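462aa long hypothetical selenium-binding protein (Sulfolobus tokodaii, PDB 2ECE) is of uncertain function, a beta-propeller protein of the selenium-binding protein family that may bind selenium. Local coordinates at residues F97-G102 with Y172-L177; R104-Y109 with E130-S135; K264-I269 with N352-V357; K296-P301 with K333-S338; H377-A382 with E434-F439. All blocks are in the same frame, centred on the assembly; numbering follows the deposited sequence.

Contact 1 (F97-G102 with Y172-L177)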
# COMPACT_ATOMS: atom_id res chain seq x y z
N PHE A 97 14.45 1.44 -11.79
CA PHE A 97 14.41 2.47 -10.76
C PHE A 97 13.26 2.41 -9.78
O PHE A 97 12.12 2.13 -10.15
CB PHE A 97 14.39 3.85 -11.41
CG PHE A 97 15.43 4.03 -12.47
CD1 PHE A 97 15.17 3.69 -13.79
CD2 PHE A 97 16.68 4.56 -12.14
CE1 PHE A 97 16.14 3.88 -14.78
CE2 PHE A 97 17.66 4.75 -13.12
CZ PHE A 97 17.38 4.41 -14.44
N LEU A 98 13.57 2.68 -8.51
CA LEU A 98 12.53 2.75 -7.49
C LEU A 98 12.12 4.21 -7.54
O LEU A 98 12.97 5.11 -7.54
CB LEU A 98 13.09 2.41 -6.10
CG LEU A 98 13.54 0.97 -5.85
CD1 LEU A 98 14.09 0.86 -4.42
CD2 LEU A 98 12.37 0.01 -6.04
N ILE A 99 10.81 4.45 -7.62
CA ILE A 99 10.24 5.79 -7.66
C ILE A 99 9.72 5.98 -6.23
O ILE A 99 8.70 5.38 -5.86
CB ILE A 99 9.07 5.85 -8.67
CG1 ILE A 99 9.53 5.30 -10.02
CG2 ILE A 99 8.57 7.27 -8.84
CD1 ILE A 99 10.66 6.09 -10.64
N VAL A 100 10.42 6.80 -5.45
CA VAL A 100 10.09 7.02 -4.04
C VAL A 100 9.65 8.44 -3.70
O VAL A 100 10.47 9.35 -3.63
CB VAL A 100 11.32 6.68 -3.17
CG1 VAL A 100 10.97 6.78 -1.68
CG2 VAL A 100 11.82 5.27 -3.52
N PRO A 101 8.34 8.63 -3.45
CA PRO A 101 7.82 9.96 -3.13
C PRO A 101 7.70 10.24 -1.63
O PRO A 101 7.65 9.32 -0.81
CB PRO A 101 6.46 9.95 -3.81
CG PRO A 101 5.99 8.56 -3.47
CD PRO A 101 7.23 7.70 -3.74
N GLY A 102 7.67 11.53 -1.29
CA GLY A 102 7.50 11.90 0.11
C GLY A 102 6.03 12.20 0.32
O GLY A 102 5.48 13.10 -0.32
N TYR A 172 10.90 8.25 -19.52
CA TYR A 172 12.31 8.44 -19.85
C TYR A 172 13.06 9.49 -19.04
O TYR A 172 14.18 9.24 -18.59
CB TYR A 172 12.43 8.74 -21.35
CG TYR A 172 11.80 7.66 -22.19
CD1 TYR A 172 10.57 7.87 -22.82
CD2 TYR A 172 12.41 6.42 -22.33
CE1 TYR A 172 9.96 6.86 -23.56
CE2 TYR A 172 11.81 5.40 -23.07
CZ TYR A 172 10.59 5.62 -23.68
OH TYR A 172 10.01 4.62 -24.42
N SER A 173 12.45 10.65 -18.85
CA SER A 173 13.10 11.72 -18.10
C SER A 173 12.73 11.67 -16.63
O SER A 173 13.44 12.22 -15.78
CB SER A 173 12.71 13.08 -18.68
OG SER A 173 11.32 13.30 -18.53
N PHE A 174 11.61 11.01 -16.33
CA PHE A 174 11.11 10.90 -14.97
C PHE A 174 10.61 12.26 -14.50
O PHE A 174 10.38 12.46 -13.31
CB PHE A 174 12.20 10.40 -14.02
CG PHE A 174 12.69 9.01 -14.33
CD1 PHE A 174 14.04 8.76 -14.52
CD2 PHE A 174 11.79 7.95 -14.45
CE1 PHE A 174 14.49 7.48 -14.83
CE2 PHE A 174 12.23 6.67 -14.75
CZ PHE A 174 13.58 6.43 -14.95
N GLU A 175 10.46 13.19 -15.44
CA GLU A 175 9.99 14.53 -15.11
C GLU A 175 8.46 14.53 -15.05
O GLU A 175 7.81 13.79 -15.78
CB GLU A 175 10.45 15.53 -16.18
CG GLU A 175 11.97 15.67 -16.29
CD GLU A 175 12.56 16.61 -15.24
OE1 GLU A 175 11.85 16.95 -14.27
OE2 GLU A 175 13.74 17.00 -15.40
N PRO A 176 7.88 15.35 -14.17
CA PRO A 176 6.42 15.41 -14.04
C PRO A 176 5.79 15.89 -15.33
O PRO A 176 6.29 16.83 -15.95
CB PRO A 176 6.20 16.43 -12.92
CG PRO A 176 7.52 16.53 -12.23
CD PRO A 176 8.51 16.40 -13.35
N LEU A 177 4.71 15.25 -15.75
CA LEU A 177 4.01 15.68 -16.96
C LEU A 177 2.87 16.59 -16.52
O LEU A 177 2.70 17.69 -17.04
CB LEU A 177 3.48 14.47 -17.72
CG LEU A 177 4.59 13.59 -18.31
CD1 LEU A 177 4.01 12.24 -18.71
CD2 LEU A 177 5.22 14.30 -19.51

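Contact 2 (R104-Y109 with E130-S135)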
# COMPACT_ATOMS: atom_id res chain seq x y z
N ARG A 104 4.77 13.58 2.78
CA ARG A 104 4.69 14.89 3.42
C ARG A 104 5.32 15.98 2.54
O ARG A 104 4.73 17.04 2.34
CB ARG A 104 5.38 14.89 4.79
CG ARG A 104 4.47 14.58 5.98
CD ARG A 104 5.19 14.72 7.33
NE ARG A 104 4.35 14.26 8.44
CZ ARG A 104 3.45 15.01 9.06
NH1 ARG A 104 3.26 16.27 8.70
NH2 ARG A 104 2.69 14.48 10.01
N SER A 105 6.50 15.69 2.00
CA SER A 105 7.24 16.65 1.19
C SER A 105 6.83 16.85 -0.27
O SER A 105 7.05 17.92 -0.83
CB SER A 105 8.73 16.30 1.20
OG SER A 105 8.94 15.10 0.48
N SER A 106 6.27 15.81 -0.89
CA SER A 106 5.88 15.87 -2.30
C SER A 106 7.12 15.73 -3.19
O SER A 106 7.05 15.89 -4.40
CB SER A 106 5.17 17.18 -2.62
OG SER A 106 3.95 17.30 -1.92
N ARG A 107 8.25 15.42 -2.57
CA ARG A 107 9.49 15.24 -3.32
C ARG A 107 9.49 13.84 -3.93
O ARG A 107 8.82 12.94 -3.41
CB ARG A 107 10.69 15.40 -2.37
CG ARG A 107 12.06 15.11 -2.98
CD ARG A 107 13.19 15.48 -2.02
NE ARG A 107 13.22 16.92 -1.71
CZ ARG A 107 12.85 17.45 -0.54
NH1 ARG A 107 12.41 16.68 0.44
NH2 ARG A 107 12.93 18.76 -0.36
N ILE A 108 10.19 13.66 -5.05
CA ILE A 108 10.26 12.34 -5.68
C ILE A 108 11.71 11.96 -5.92
O ILE A 108 12.47 12.71 -6.55
CB ILE A 108 9.55 12.28 -7.05
CG1 ILE A 108 8.08 12.66 -6.91
CG2 ILE A 108 9.64 10.85 -7.62
CD1 ILE A 108 7.35 12.76 -8.24
N TYR A 109 12.12 10.81 -5.39
CA TYR A 109 13.48 10.34 -5.61
C TYR A 109 13.43 9.24 -6.67
O TYR A 109 12.47 8.45 -6.71
CB TYR A 109 14.06 9.75 -4.32
CG TYR A 109 14.14 10.72 -3.16
CD1 TYR A 109 13.13 10.77 -2.20
CD2 TYR A 109 15.23 11.57 -3.02
CE1 TYR A 109 13.22 11.63 -1.12
CE2 TYR A 109 15.33 12.44 -1.94
CZ TYR A 109 14.32 12.47 -0.99
OH TYR A 109 14.43 13.32 0.09
N GLU A 130 8.67 21.64 -7.96
CA GLU A 130 8.53 21.31 -9.38
C GLU A 130 7.31 20.40 -9.50
O GLU A 130 6.55 20.49 -10.46
CB GLU A 130 9.76 20.56 -9.91
CG GLU A 130 9.67 20.21 -11.39
CD GLU A 130 9.80 21.42 -12.31
OE1 GLU A 130 9.72 21.25 -13.55
OE2 GLU A 130 9.98 22.55 -11.80
N VAL A 131 7.13 19.51 -8.52
CA VAL A 131 5.98 18.62 -8.54
C VAL A 131 4.70 19.43 -8.43
O VAL A 131 3.76 19.24 -9.21
CB VAL A 131 6.04 17.60 -7.39
CG1 VAL A 131 4.68 16.94 -7.21
CG2 VAL A 131 7.09 16.53 -7.71
N LYS A 132 4.65 20.35 -7.47
CA LYS A 132 3.47 21.18 -7.27
C LYS A 132 3.19 22.12 -8.44
O LYS A 132 2.04 22.33 -8.82
CB LYS A 132 3.61 22.00 -5.99
CG LYS A 132 3.74 21.19 -4.72
CD LYS A 132 3.96 22.11 -3.53
CE LYS A 132 4.41 21.32 -2.31
NZ LYS A 132 4.75 22.21 -1.17
N LYS A 133 4.26 22.67 -9.01
CA LYS A 133 4.13 23.60 -10.14
C LYS A 133 3.52 22.94 -11.38
O LYS A 133 2.60 23.49 -11.99
CB LYS A 133 5.49 24.19 -10.50
CG LYS A 133 5.47 25.06 -11.75
CD LYS A 133 6.84 25.66 -12.05
CE LYS A 133 7.56 24.90 -13.15
NZ LYS A 133 8.77 25.65 -13.63
N VAL A 134 4.03 21.77 -11.73
CA VAL A 134 3.57 21.04 -12.91
C VAL A 134 2.22 20.33 -12.76
O VAL A 134 1.39 20.40 -13.66
CB VAL A 134 4.62 20.00 -13.35
CG1 VAL A 134 4.15 19.27 -14.60
CG2 VAL A 134 5.95 20.67 -13.59
N SER A 135 2.02 19.64 -11.64
CA SER A 135 0.79 18.88 -11.44
C SER A 135 -0.29 19.58 -10.61
O SER A 135 -1.47 19.26 -10.74
CB SER A 135 1.11 17.54 -10.76
OG SER A 135 1.44 17.75 -9.40

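Contact 3 (K264-I269 with N352-V357)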
# COMPACT_ATOMS: atom_id res chain seq x y z
N LYS A 264 -10.85 -10.75 -15.34
CA LYS A 264 -11.77 -10.57 -14.23
C LYS A 264 -11.98 -9.09 -13.94
O LYS A 264 -11.03 -8.38 -13.60
CB LYS A 264 -11.22 -11.25 -12.97
CG LYS A 264 -10.92 -12.73 -13.13
CD LYS A 264 -12.18 -13.56 -13.07
CE LYS A 264 -11.87 -15.06 -13.01
NZ LYS A 264 -11.32 -15.58 -14.29
N LEU A 265 -13.21 -8.62 -14.04
CA LEU A 265 -13.43 -7.21 -13.77
C LEU A 265 -13.94 -6.96 -12.39
O LEU A 265 -15.08 -6.52 -12.19
CB LEU A 265 -14.35 -6.59 -14.81
CG LEU A 265 -13.51 -6.28 -16.04
CD1 LEU A 265 -13.69 -7.37 -17.08
CD2 LEU A 265 -13.91 -4.91 -16.56
N MET A 266 -13.07 -7.23 -11.43
CA MET A 266 -13.39 -7.06 -10.04
C MET A 266 -12.12 -6.92 -9.21
O MET A 266 -11.01 -7.12 -9.70
CB MET A 266 -14.21 -8.25 -9.54
CG MET A 266 -13.55 -9.59 -9.78
SD MET A 266 -14.52 -10.94 -9.07
CE MET A 266 -15.92 -10.95 -10.19
N GLY A 267 -12.33 -6.59 -7.95
CA GLY A 267 -11.24 -6.42 -7.01
C GLY A 267 -11.81 -6.05 -5.66
O GLY A 267 -13.04 -5.94 -5.50
N PHE A 268 -10.93 -5.84 -4.69
CA PHE A 268 -11.35 -5.49 -3.33
C PHE A 268 -10.86 -4.12 -2.87
O PHE A 268 -10.00 -3.49 -3.51
CB PHE A 268 -10.85 -6.53 -2.33
CG PHE A 268 -11.33 -7.93 -2.61
CD1 PHE A 268 -10.66 -8.75 -3.52
CD2 PHE A 268 -12.45 -8.43 -1.95
CE1 PHE A 268 -11.11 -10.05 -3.77
CE2 PHE A 268 -12.91 -9.73 -2.19
CZ PHE A 268 -12.24 -10.54 -3.11
N ILE A 269 -11.42 -3.68 -1.75
CA ILE A 269 -11.04 -2.43 -1.10
C ILE A 269 -11.47 -2.51 0.35
O ILE A 269 -12.51 -3.09 0.68
CB ILE A 269 -11.69 -1.18 -1.75
CG1 ILE A 269 -11.12 0.08 -1.09
CG2 ILE A 269 -13.20 -1.21 -1.59
CD1 ILE A 269 -11.56 1.39 -1.74
N ASN A 352 -14.18 -18.00 -4.09
CA ASN A 352 -15.46 -17.40 -4.43
C ASN A 352 -15.32 -16.03 -3.79
O ASN A 352 -15.48 -15.88 -2.58
CB ASN A 352 -16.63 -18.15 -3.80
CG ASN A 352 -17.95 -17.46 -4.04
OD1 ASN A 352 -18.01 -16.40 -4.67
ND2 ASN A 352 -19.03 -18.05 -3.54
N PRO A 353 -14.99 -15.01 -4.60
CA PRO A 353 -14.80 -13.62 -4.15
C PRO A 353 -15.96 -13.08 -3.34
O PRO A 353 -15.77 -12.31 -2.40
CB PRO A 353 -14.61 -12.86 -5.46
CG PRO A 353 -14.12 -13.90 -6.42
CD PRO A 353 -14.99 -15.07 -6.07
N PHE A 354 -17.17 -13.48 -3.71
CA PHE A 354 -18.38 -13.04 -3.04
C PHE A 354 -18.55 -13.60 -1.64
O PHE A 354 -19.27 -13.03 -0.82
CB PHE A 354 -19.59 -13.38 -3.91
CG PHE A 354 -19.62 -12.65 -5.22
CD1 PHE A 354 -20.22 -11.40 -5.31
CD2 PHE A 354 -19.03 -13.20 -6.35
CE1 PHE A 354 -20.23 -10.70 -6.52
CE2 PHE A 354 -19.04 -12.51 -7.56
CZ PHE A 354 -19.64 -11.26 -7.65
N LYS A 355 -17.90 -14.73 -1.36
CA LYS A 355 -18.00 -15.36 -0.05
C LYS A 355 -16.63 -15.83 0.44
O LYS A 355 -16.30 -17.01 0.36
CB LYS A 355 -18.97 -16.55 -0.10
CG LYS A 355 -20.39 -16.23 0.34
CD LYS A 355 -20.75 -17.04 1.58
CE LYS A 355 -21.40 -16.17 2.65
NZ LYS A 355 -21.38 -16.85 3.98
N PRO A 356 -15.82 -14.89 0.96
CA PRO A 356 -14.48 -15.17 1.48
C PRO A 356 -14.50 -16.08 2.71
O PRO A 356 -15.37 -15.95 3.56
CB PRO A 356 -13.93 -13.78 1.80
CG PRO A 356 -14.69 -12.88 0.86
CD PRO A 356 -16.08 -13.44 0.97
N VAL A 357 -13.53 -16.98 2.79
CA VAL A 357 -13.44 -17.89 3.92
C VAL A 357 -12.13 -17.70 4.68
O VAL A 357 -11.05 -17.77 4.10
CB VAL A 357 -13.54 -19.36 3.45
CG1 VAL A 357 -13.17 -20.31 4.58
CG2 VAL A 357 -14.96 -19.65 2.97

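Contact 4 (K296-P301 with K333-S338)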
# COMPACT_ATOMS: atom_id res chain seq x y z
N LYS A 296 -20.43 -5.60 0.29
CA LYS A 296 -19.62 -5.89 1.46
C LYS A 296 -19.50 -7.40 1.58
O LYS A 296 -20.50 -8.11 1.63
CB LYS A 296 -20.27 -5.30 2.72
CG LYS A 296 -19.48 -5.54 4.00
CD LYS A 296 -19.94 -4.62 5.14
CE LYS A 296 -21.39 -4.85 5.55
NZ LYS A 296 -21.77 -4.00 6.72
N VAL A 297 -18.27 -7.91 1.61
CA VAL A 297 -18.06 -9.35 1.70
C VAL A 297 -17.40 -9.81 2.99
O VAL A 297 -17.43 -11.00 3.32
CB VAL A 297 -17.25 -9.86 0.49
CG1 VAL A 297 -18.06 -9.68 -0.78
CG2 VAL A 297 -15.93 -9.10 0.38
N ILE A 298 -16.80 -8.88 3.72
CA ILE A 298 -16.15 -9.19 4.99
C ILE A 298 -16.38 -8.05 5.97
O ILE A 298 -16.26 -6.88 5.61
CB ILE A 298 -14.62 -9.36 4.85
CG1 ILE A 298 -14.27 -10.54 3.95
CG2 ILE A 298 -14.00 -9.58 6.23
CD1 ILE A 298 -12.78 -10.65 3.65
N GLU A 299 -16.72 -8.38 7.21
CA GLU A 299 -16.93 -7.36 8.23
C GLU A 299 -16.30 -7.88 9.50
O GLU A 299 -16.58 -9.00 9.94
CB GLU A 299 -18.42 -7.09 8.45
CG GLU A 299 -18.68 -5.91 9.39
CD GLU A 299 -20.16 -5.62 9.60
OE1 GLU A 299 -20.91 -5.55 8.61
OE2 GLU A 299 -20.57 -5.45 10.77
N ILE A 300 -15.42 -7.07 10.09
CA ILE A 300 -14.74 -7.44 11.31
C ILE A 300 -15.14 -6.47 12.41
O ILE A 300 -14.95 -5.26 12.27
CB ILE A 300 -13.21 -7.42 11.13
CG1 ILE A 300 -12.81 -8.40 10.02
CG2 ILE A 300 -12.52 -7.78 12.44
CD1 ILE A 300 -11.34 -8.36 9.66
N PRO A 301 -15.72 -6.98 13.51
CA PRO A 301 -16.15 -6.13 14.62
C PRO A 301 -15.02 -5.71 15.56
O PRO A 301 -13.95 -6.34 15.60
CB PRO A 301 -17.18 -7.00 15.33
CG PRO A 301 -16.58 -8.37 15.19
CD PRO A 301 -16.16 -8.37 13.72
N LYS A 333 -6.25 -16.51 -5.28
CA LYS A 333 -6.90 -17.43 -4.36
C LYS A 333 -7.03 -16.90 -2.94
O LYS A 333 -8.01 -17.21 -2.25
CB LYS A 333 -6.14 -18.77 -4.35
CG LYS A 333 -6.84 -19.89 -3.59
CD LYS A 333 -6.00 -21.16 -3.57
CE LYS A 333 -6.76 -22.30 -2.91
NZ LYS A 333 -5.94 -23.55 -2.81
N PHE A 334 -6.07 -16.09 -2.50
CA PHE A 334 -6.11 -15.57 -1.13
C PHE A 334 -6.10 -14.05 -1.00
O PHE A 334 -5.44 -13.34 -1.77
CB PHE A 334 -4.96 -16.16 -0.32
CG PHE A 334 -5.07 -17.65 -0.11
CD1 PHE A 334 -6.04 -18.17 0.74
CD2 PHE A 334 -4.22 -18.53 -0.77
CE1 PHE A 334 -6.17 -19.55 0.92
CE2 PHE A 334 -4.34 -19.92 -0.59
CZ PHE A 334 -5.31 -20.43 0.26
N LEU A 335 -6.83 -13.56 0.00
CA LEU A 335 -6.93 -12.14 0.30
C LEU A 335 -6.33 -12.00 1.70
O LEU A 335 -6.77 -12.68 2.63
CB LEU A 335 -8.41 -11.73 0.31
CG LEU A 335 -8.91 -10.31 -0.01
CD1 LEU A 335 -10.03 -9.96 0.95
CD2 LEU A 335 -7.78 -9.30 0.08
N TYR A 336 -5.30 -11.18 1.86
CA TYR A 336 -4.69 -11.00 3.17
C TYR A 336 -5.04 -9.62 3.71
O TYR A 336 -5.05 -8.65 2.95
CB TYR A 336 -3.17 -11.16 3.09
CG TYR A 336 -2.72 -12.54 2.70
CD1 TYR A 336 -2.66 -12.92 1.35
CD2 TYR A 336 -2.41 -13.50 3.67
CE1 TYR A 336 -2.28 -14.22 0.99
CE2 TYR A 336 -2.03 -14.79 3.32
CZ TYR A 336 -1.97 -15.15 1.98
OH TYR A 336 -1.62 -16.43 1.63
N LEU A 337 -5.35 -9.55 5.00
CA LEU A 337 -5.68 -8.27 5.61
C LEU A 337 -4.82 -8.09 6.84
O LEU A 337 -4.42 -9.06 7.49
CB LEU A 337 -7.14 -8.20 6.09
CG LEU A 337 -8.40 -8.84 5.49
CD1 LEU A 337 -9.60 -8.22 6.20
CD2 LEU A 337 -8.50 -8.61 4.00
N SER A 338 -4.55 -6.83 7.18
CA SER A 338 -3.80 -6.53 8.38
C SER A 338 -4.80 -5.82 9.28
O SER A 338 -5.67 -5.09 8.80
CB SER A 338 -2.61 -5.62 8.07
OG SER A 338 -3.04 -4.36 7.59

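Contact 5 (H377-A382 with E434-F439)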
# COMPACT_ATOMS: atom_id res chain seq x y z
N HIS A 377 11.04 -11.22 20.38
CA HIS A 377 11.03 -9.78 20.13
C HIS A 377 9.75 -9.06 20.56
O HIS A 377 8.64 -9.53 20.30
CB HIS A 377 11.25 -9.49 18.64
CG HIS A 377 12.42 -10.23 18.05
ND1 HIS A 377 12.28 -11.32 17.23
CD2 HIS A 377 13.75 -10.02 18.18
CE1 HIS A 377 13.47 -11.76 16.87
NE2 HIS A 377 14.38 -10.98 17.43
N LYS A 378 9.92 -7.92 21.22
CA LYS A 378 8.78 -7.11 21.64
C LYS A 378 8.32 -6.37 20.40
O LYS A 378 9.11 -5.70 19.73
CB LYS A 378 9.19 -6.12 22.74
CG LYS A 378 9.62 -6.79 24.04
CD LYS A 378 8.46 -7.56 24.68
CE LYS A 378 8.93 -8.37 25.89
NZ LYS A 378 7.79 -9.08 26.54
N LEU A 379 7.04 -6.48 20.07
CA LEU A 379 6.50 -5.84 18.88
C LEU A 379 5.60 -4.64 19.18
O LEU A 379 4.50 -4.80 19.70
CB LEU A 379 5.69 -6.85 18.06
CG LEU A 379 6.36 -8.17 17.69
CD1 LEU A 379 5.35 -9.05 16.93
CD2 LEU A 379 7.60 -7.91 16.84
N THR A 380 6.08 -3.44 18.85
CA THR A 380 5.28 -2.24 19.06
C THR A 380 4.36 -2.11 17.84
O THR A 380 4.62 -2.70 16.79
CB THR A 380 6.16 -0.98 19.17
OG1 THR A 380 6.96 -0.84 18.00
CG2 THR A 380 7.05 -1.06 20.40
N GLY A 381 3.29 -1.33 17.98
CA GLY A 381 2.37 -1.16 16.87
C GLY A 381 1.65 -2.46 16.54
O GLY A 381 1.35 -3.25 17.44
N ALA A 382 1.37 -2.68 15.26
CA ALA A 382 0.67 -3.87 14.81
C ALA A 382 0.88 -4.03 13.31
O ALA A 382 1.51 -3.19 12.68
CB ALA A 382 -0.81 -3.74 15.13
N GLU A 434 12.44 -17.69 12.59
CA GLU A 434 13.80 -17.26 12.30
C GLU A 434 13.97 -15.85 11.73
O GLU A 434 14.88 -15.12 12.14
CB GLU A 434 14.47 -18.26 11.37
CG GLU A 434 14.15 -19.72 11.69
CD GLU A 434 12.84 -20.18 11.06
OE1 GLU A 434 12.80 -20.35 9.81
OE2 GLU A 434 11.85 -20.37 11.80
N PHE A 435 13.12 -15.47 10.79
CA PHE A 435 13.22 -14.15 10.15
C PHE A 435 12.72 -12.97 10.98
O PHE A 435 11.64 -13.03 11.58
CB PHE A 435 12.48 -14.16 8.80
CG PHE A 435 12.68 -12.91 7.99
CD1 PHE A 435 11.89 -11.79 8.22
CD2 PHE A 435 13.68 -12.85 7.03
CE1 PHE A 435 12.10 -10.61 7.49
CE2 PHE A 435 13.90 -11.68 6.30
CZ PHE A 435 13.11 -10.56 6.53
N PHE A 436 13.51 -11.90 11.02
CA PHE A 436 13.12 -10.70 11.75
C PHE A 436 14.07 -9.54 11.51
O PHE A 436 15.29 -9.70 11.55
CB PHE A 436 13.04 -10.96 13.26
CG PHE A 436 12.35 -9.85 14.02
CD1 PHE A 436 13.08 -8.91 14.74
CD2 PHE A 436 10.97 -9.75 13.99
CE1 PHE A 436 12.43 -7.87 15.41
CE2 PHE A 436 10.31 -8.72 14.66
CZ PHE A 436 11.04 -7.78 15.37
N VAL A 437 13.49 -8.38 11.25
CA VAL A 437 14.27 -7.18 11.06
C VAL A 437 13.72 -6.16 12.04
O VAL A 437 12.50 -5.93 12.09
CB VAL A 437 14.14 -6.61 9.63
CG1 VAL A 437 15.04 -5.39 9.47
CG2 VAL A 437 14.50 -7.67 8.61
N ASP A 438 14.61 -5.60 12.84
CA ASP A 438 14.26 -4.58 13.81
C ASP A 438 14.93 -3.32 13.26
O ASP A 438 16.15 -3.28 13.11
CB ASP A 438 14.81 -4.98 15.18
CG ASP A 438 15.14 -3.79 16.06
OD1 ASP A 438 14.42 -2.77 15.99
OD2 ASP A 438 16.13 -3.88 16.82
N PHE A 439 14.13 -2.32 12.94
CA PHE A 439 14.66 -1.09 12.36
C PHE A 439 15.11 -0.05 13.39
O PHE A 439 15.33 1.12 13.04
CB PHE A 439 13.63 -0.51 11.40
CG PHE A 439 13.39 -1.37 10.18
CD1 PHE A 439 14.30 -1.37 9.12
CD2 PHE A 439 12.28 -2.21 10.11
CE1 PHE A 439 14.10 -2.20 8.01
CE2 PHE A 439 12.08 -3.03 9.00
CZ PHE A 439 12.99 -3.03 7.95

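Contact 1 (F97-G102 with Y172-L177)
Two adjoining blades of the beta propeller meet where F97 and I99, on the second strand of one sheet, face F174, in the turn joining the last two strands of the next. At the centre is a T-shaped (edge-to-face) pair: F174 brings its edge over one face of F97, with the ring planes at 68° and the centroids 4.9 Å apart. The closest point is CZ of F174, 3.4 Å from CD1 of F97. I99 adds a looser touch, its CD1 4.4 Å from F174 CD2. F174 CG lies beside its backbone N, anti to the carbonyl carbon (chi1 -63°), which carries the ring across to F97; next to it S173 OG accepts the N-H of E175, an ST turn in the bend that holds the ring. I110 and I150 also pack on F174, a large apolar ring well suited to such a place. A serine in place of F97 would probably leave the edge of F174 without the face it rests on, opening a gap there. Apolar side chains meshing between successive sheets in this way are typical of a beta propeller.

Contact 2 (R104-Y109 with E130-S135)
V131 turns CG2 to the side of its backbone N, with CG1 anti to that N (chi1 165°), while I108 runs out extended (chi2 174°) until its CD1 lies 3.8 Å from V131 CG2, the two side chains crossing at about a right angle. The same CG2 also covers S106 O at 3.4 Å, a buried carbonyl oxygen with no polar partner in the model. Here the turn between strands 97-101 and 108-112 of one propeller blade meets helix 128-135, which follows that blade's last strand and leads toward the next sheet; L140 of that sheet touches both I108 and V131. A serine suits the turn because its short hydroxyl arm can bond R139 N, and K132, extended beyond CG, brings only the end of its chain near, CE 4.1 Å from S106 OG. Just before it, S105 OG accepts the N-H of R107 at 3.1 Å (162°), an ST turn. On the helix, V131 O is gripped twice, by S135 N at 3.0 Å and by S135 OG at 2.8 Å, which arrive from opposite faces of the carbonyl plane.

Contact 3 (K264-I269 with N352-V357)
A type I beta turn from N352 to K355, closed by K355 N to N352 O at 2.9 Å, sets P353 and F354 at its two central positions against the very extended backbone of M266, G267 and F268. Proline fits the first of these positions, where its ring already restricts phi to the value the turn needs. That ring is approached by two side chains, each crossing it at about a right angle. M266 CG sits between the backbone N and the carbonyl carbon (chi1 55°), and SD then lies 4.0 Å from P353 CG; a bend at chi3 (71°) carries CE on to F354, 4.4 Å from its CE2. The flexible thioether can thus touch both turn residues. F268 meets P353 differently: its CZ is 4.1 Å from P353 CB, and its edge faces the proline carbonyl near the ring plane, with CE2 3.9 Å from P353 O, an approach that probably suits the slightly positive rim of the ring. F268 also touches I282, I326 and I328, apolar neighbours that match a buried phenylalanine. F354 has a second aromatic partner, its ring making an edge-to-face pair with F286. The turn joins the last two strands of one blade, and M266 and F268 lie on the second strand of the preceding one, which is how neighbouring blades of a propeller interlock.

Contact 4 (K296-P301 with K333-S338)
I298 and I300 carry the first segment's side of this contact, meeting L335 and L337. At the start, K296 is turned to solvent, its NZ paired with E299 OE1 in a salt bridge of 2.6 Å that comes from above the carboxylate plane; long charged chains suit this exposed position. V297 and I298 both face I282 on the adjacent strand, a classic beta bulge. I298, with CG1 beside its backbone N and the chain extended beyond (chi2 173°), points its CD1 at L335 CD1, tip to tip at 3.9 Å. After E299 comes I300, whose CD1 also stops 3.9 Å from a leucine methyl, L337 CD1, but here the two side chains slide past each other in opposite directions. The backbones stay well apart, with the CA atoms of I298 and L337 10.5 Å from each other, and branched aliphatic chains are long enough to bridge the distance. I282 packs on I298 and L337, and Y348 on I298 and I300. Strand 291-304 of one blade thus meets strand 334-339 of the next in the face-to-face stacking of successive propeller sheets.

Contact 5 (H377-A382 with E434-F439)
The rings of H377 and F436 lie almost parallel, at 5°, in an offset stack with centroids 3.9 Å apart. F436 CD1 sits over the centre of one face of the imidazole, while H377 ND1 stands over F436 nearer the rim, 3.5 Å from CG. Phenylalanine suits this place because it offers a broad apolar face to the imidazole. The overlap continues into the aliphatic root of the histidine, whose CB makes a CH-pi contact with the phenylalanine face, 4.0 Å from the ring centroid. L379 comes obliquely to the same ring, its CD2 3.6 Å from F436 CE2. Strand 429-438 is an outermost strand of a propeller blade, and the loop holding H377 and L379 leads into strand 386-388, at the opposite edge of the same four-stranded sheet. F436 reaches the loop because CG is anti to its backbone N (chi1 -167°), with CB directed toward the partner segment. With a glycine at F436, H377 would probably lose its stacking partner and be freer to turn, and L379 would lose its aromatic neighbour. Both flat rings also make edge-to-face pairs with H373, and W417 touches both F436 and L379.

In the fold
Following the chain from the N terminus, contact 1 closes a long loop from 97-102 to 172-177 and ties one blade to the next. Contact 2 falls within that span, joining the turn after strand 97-101 to helix 128-135; the two touch through the hydrogen-bonded pairing of strands 97-101 and 108-112. Contact 3 then closes a second loop, from 264-269 to 352-357, and contact 4 lies within it; both link the same two later blades and meet where P356 packs on V297 and I298. Contact 5 comes last in series, fastening an entering loop to the outer strand of its blade. None of the loops cross, and contacts 1 and 3 lie on opposite sides of the chain's centre, about 32 Å apart between centres.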